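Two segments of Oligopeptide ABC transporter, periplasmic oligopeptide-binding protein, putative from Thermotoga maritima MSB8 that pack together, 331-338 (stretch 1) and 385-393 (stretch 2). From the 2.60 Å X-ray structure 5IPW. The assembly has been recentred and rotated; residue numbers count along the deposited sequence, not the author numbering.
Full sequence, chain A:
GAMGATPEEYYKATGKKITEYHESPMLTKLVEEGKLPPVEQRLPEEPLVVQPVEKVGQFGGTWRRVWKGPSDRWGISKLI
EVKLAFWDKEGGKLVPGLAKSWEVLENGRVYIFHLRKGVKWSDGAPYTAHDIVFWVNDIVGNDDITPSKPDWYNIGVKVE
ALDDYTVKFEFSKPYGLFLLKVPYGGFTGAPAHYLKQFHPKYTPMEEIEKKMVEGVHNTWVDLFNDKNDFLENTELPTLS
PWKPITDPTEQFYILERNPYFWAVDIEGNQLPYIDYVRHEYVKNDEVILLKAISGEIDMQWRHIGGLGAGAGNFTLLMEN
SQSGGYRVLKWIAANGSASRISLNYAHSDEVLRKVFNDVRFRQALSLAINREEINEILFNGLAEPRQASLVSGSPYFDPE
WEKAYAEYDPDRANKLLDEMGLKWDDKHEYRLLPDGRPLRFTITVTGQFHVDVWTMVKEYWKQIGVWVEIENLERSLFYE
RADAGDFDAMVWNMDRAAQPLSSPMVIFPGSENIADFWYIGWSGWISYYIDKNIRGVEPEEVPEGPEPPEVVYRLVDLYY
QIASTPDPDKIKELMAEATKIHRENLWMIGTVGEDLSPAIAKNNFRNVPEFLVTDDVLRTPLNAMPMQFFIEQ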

# COMPACT_ATOMS: atom_id res chain seq x y z
N TRP A 331 -1.28 -9.28 12.29
CA TRP A 331 -0.97 -8.69 10.98
C TRP A 331 0.34 -7.92 11.08
O TRP A 331 0.68 -7.39 12.14
CB TRP A 331 -2.08 -7.76 10.51
CG TRP A 331 -3.41 -8.41 10.33
CD1 TRP A 331 -3.71 -9.74 10.45
CD2 TRP A 331 -4.62 -7.77 9.94
NE1 TRP A 331 -5.04 -9.95 10.18
CE2 TRP A 331 -5.62 -8.75 9.87
CE3 TRP A 331 -4.96 -6.44 9.66
CZ2 TRP A 331 -6.93 -8.45 9.53
CZ3 TRP A 331 -6.26 -6.16 9.32
CH2 TRP A 331 -7.23 -7.15 9.26
N ILE A 332 1.07 -7.84 9.97
CA ILE A 332 2.36 -7.18 9.93
C ILE A 332 2.34 -5.91 9.06
O ILE A 332 1.49 -5.77 8.18
CB ILE A 332 3.47 -8.13 9.42
CG1 ILE A 332 3.21 -8.56 7.96
CG2 ILE A 332 3.58 -9.34 10.34
CD1 ILE A 332 4.37 -9.29 7.31
N ALA A 333 3.27 -5.00 9.34
CA ALA A 333 3.50 -3.84 8.48
C ALA A 333 4.34 -4.31 7.31
O ALA A 333 4.98 -5.36 7.39
CB ALA A 333 4.20 -2.74 9.24
N ALA A 334 4.35 -3.54 6.23
CA ALA A 334 5.02 -3.95 5.00
C ALA A 334 6.38 -3.29 4.86
O ALA A 334 6.72 -2.73 3.81
CB ALA A 334 4.14 -3.62 3.80
N ASN A 335 7.18 -3.35 5.92
CA ASN A 335 8.54 -2.83 5.86
C ASN A 335 9.58 -3.94 5.89
O ASN A 335 9.56 -4.79 6.77
CB ASN A 335 8.80 -1.76 6.92
CG ASN A 335 8.44 -2.21 8.32
OD1 ASN A 335 8.57 -3.38 8.66
ND2 ASN A 335 8.01 -1.26 9.14
N GLY A 336 10.48 -3.92 4.91
CA GLY A 336 11.57 -4.89 4.83
C GLY A 336 12.59 -4.73 5.94
O GLY A 336 13.38 -5.64 6.20
N SER A 337 12.59 -3.56 6.57
CA SER A 337 13.36 -3.31 7.76
C SER A 337 12.80 -2.10 8.47
O SER A 337 12.32 -1.17 7.84
CB SER A 337 14.82 -3.04 7.40
OG SER A 337 15.48 -2.43 8.50
N ALA A 338 12.87 -2.12 9.79
CA ALA A 338 12.51 -0.95 10.58
C ALA A 338 13.65 0.07 10.60
O ALA A 338 13.43 1.25 10.88
CB ALA A 338 12.15 -1.36 11.99
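Stretch 2 385-393: PRQASLVSG

Stretch 2 (385-393) lies on stretch 1 (331-338) as an irregular, largely extended segment without helix or strand, burying 314 Å² counted over both sides. The backbones come nearest at Gly-336 and Ser-389, with 4.5 Å between Gly-336 CA and Ser-389 CA. Contacts run in opposite sequence order: the start of stretch 2 meets Gly-336 and Ser-337, and its end reaches back to Ile-332. Pro-385 opens the segment clear of stretch 1. Arg-386, extended in its backbone (phi/psi -164/170), sets its CA-to-CB bond sideways, but its chain, with chi1 p, chi2 t and chi3 m, brings the guanidinium to stretch 1. There NH1 of Arg-386 gives a weak hydrogen bond to O of Gly-336, short at 2.8 Å but bent to 124° at the hydrogen; the carbonyl oxygen sits at the edge of the guanidinium, near its plane. The backbone from 386 to 390 curves around the guanidinium, which is hydrogen-bonded within its own stretch from Arg-386 NH2 to Leu-390 O (2.9 Å) and, less surely placed, from Arg-386 NH1 to Ser-389 O (3.0 Å). Gln-387 points away and makes no contact. A cis peptide bond leads into Ala-388, whose CA lies 3.7 Å from O of Gly-336 and whose methyl CB packs 4.2 Å from CB of Ser-337. The CA-to-CB bond of Ser-389 points away (chi1 p), and the residue presents its backbone to Gly-336. An ideal CB on Gly-336 would point toward stretch 2 and, in the model as built, fall 2.2 Å from O of Ser-389, though that oxygen's place is less sure. Leu-390 also points away, leaving its carbonyl to the arginine. Val-391 then points toward stretch 1 and, with Gly-336, has the largest covered area in the contact, 73 Å² each. With chi1 m, CG1 of Val-391 rests against the backbone of the 334-336 loop, 3.1 Å from O of Asn-335, 3.6 Å from N of Gly-336 and 4.0 Å from C of Ala-334. The CA-to-CB bond of Asn-335 points away, and its closest atom to the valine is its backbone O. Ser-392, set sideways, offers its carbonyl: O of Ser-392 lies 3.8 Å from CD1 of Ile-332, a strand residue whose side chain points toward stretch 2 with chi1 p and chi2 t. Gly-393 ends the segment out of contact, with a positive phi of 88° at which a CB would be jammed against the carbonyl oxygen of Ser-392.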

# COMPACT_ATOMS: atom_id res chain seq x y z
N PRO A 385 13.91 -10.83 12.88
CA PRO A 385 15.29 -10.65 12.43
C PRO A 385 15.47 -11.05 10.96
O PRO A 385 15.26 -12.21 10.61
CB PRO A 385 16.08 -11.58 13.36
CG PRO A 385 15.23 -11.71 14.57
CD PRO A 385 13.83 -11.73 14.04
N ARG A 386 15.85 -10.09 10.11
CA ARG A 386 15.99 -10.28 8.67
C ARG A 386 16.80 -9.12 8.10
O ARG A 386 17.09 -8.14 8.80
CB ARG A 386 14.62 -10.39 7.98
CG ARG A 386 13.75 -9.13 8.05
CD ARG A 386 12.26 -9.40 7.84
NE ARG A 386 11.97 -10.00 6.55
CZ ARG A 386 11.93 -9.35 5.39
NH1 ARG A 386 12.19 -8.05 5.33
NH2 ARG A 386 11.66 -10.01 4.27
N GLN A 387 17.19 -9.24 6.84
CA GLN A 387 17.85 -8.15 6.14
C GLN A 387 17.80 -8.38 4.65
O GLN A 387 18.24 -9.42 4.18
CB GLN A 387 19.33 -8.05 6.53
CG GLN A 387 20.16 -7.11 5.64
CD GLN A 387 20.92 -7.82 4.53
OE1 GLN A 387 20.53 -7.76 3.36
NE2 GLN A 387 22.01 -8.49 4.89
N ALA A 388 17.29 -7.41 3.88
CA ALA A 388 16.53 -6.25 4.34
C ALA A 388 15.80 -5.85 3.10
O ALA A 388 16.25 -4.99 2.34
CB ALA A 388 17.43 -5.12 4.78
N SER A 389 14.66 -6.51 2.89
CA SER A 389 14.12 -6.70 1.56
C SER A 389 12.62 -6.94 1.62
O SER A 389 12.00 -6.77 2.67
CB SER A 389 14.83 -7.89 0.91
OG SER A 389 14.74 -9.07 1.68
N LEU A 390 12.04 -7.33 0.48
CA LEU A 390 10.60 -7.51 0.37
C LEU A 390 10.11 -8.51 1.42
O LEU A 390 10.67 -9.60 1.55
CB LEU A 390 10.21 -7.94 -1.05
CG LEU A 390 10.70 -7.00 -2.17
CD1 LEU A 390 10.27 -7.47 -3.55
CD2 LEU A 390 10.23 -5.57 -1.93
N VAL A 391 9.10 -8.08 2.17
CA VAL A 391 8.58 -8.84 3.31
C VAL A 391 7.85 -10.10 2.88
O VAL A 391 7.38 -10.19 1.74
CB VAL A 391 7.62 -8.00 4.19
CG1 VAL A 391 8.33 -6.77 4.74
CG2 VAL A 391 6.36 -7.61 3.42
N SER A 392 7.74 -11.07 3.79
CA SER A 392 6.98 -12.29 3.54
C SER A 392 5.50 -11.98 3.31
O SER A 392 4.92 -11.12 3.99
CB SER A 392 7.16 -13.30 4.68
OG SER A 392 7.04 -12.68 5.94
N GLY A 393 4.91 -12.66 2.33
CA GLY A 393 3.51 -12.46 1.96
C GLY A 393 3.32 -11.36 0.94
O GLY A 393 2.35 -10.60 1.00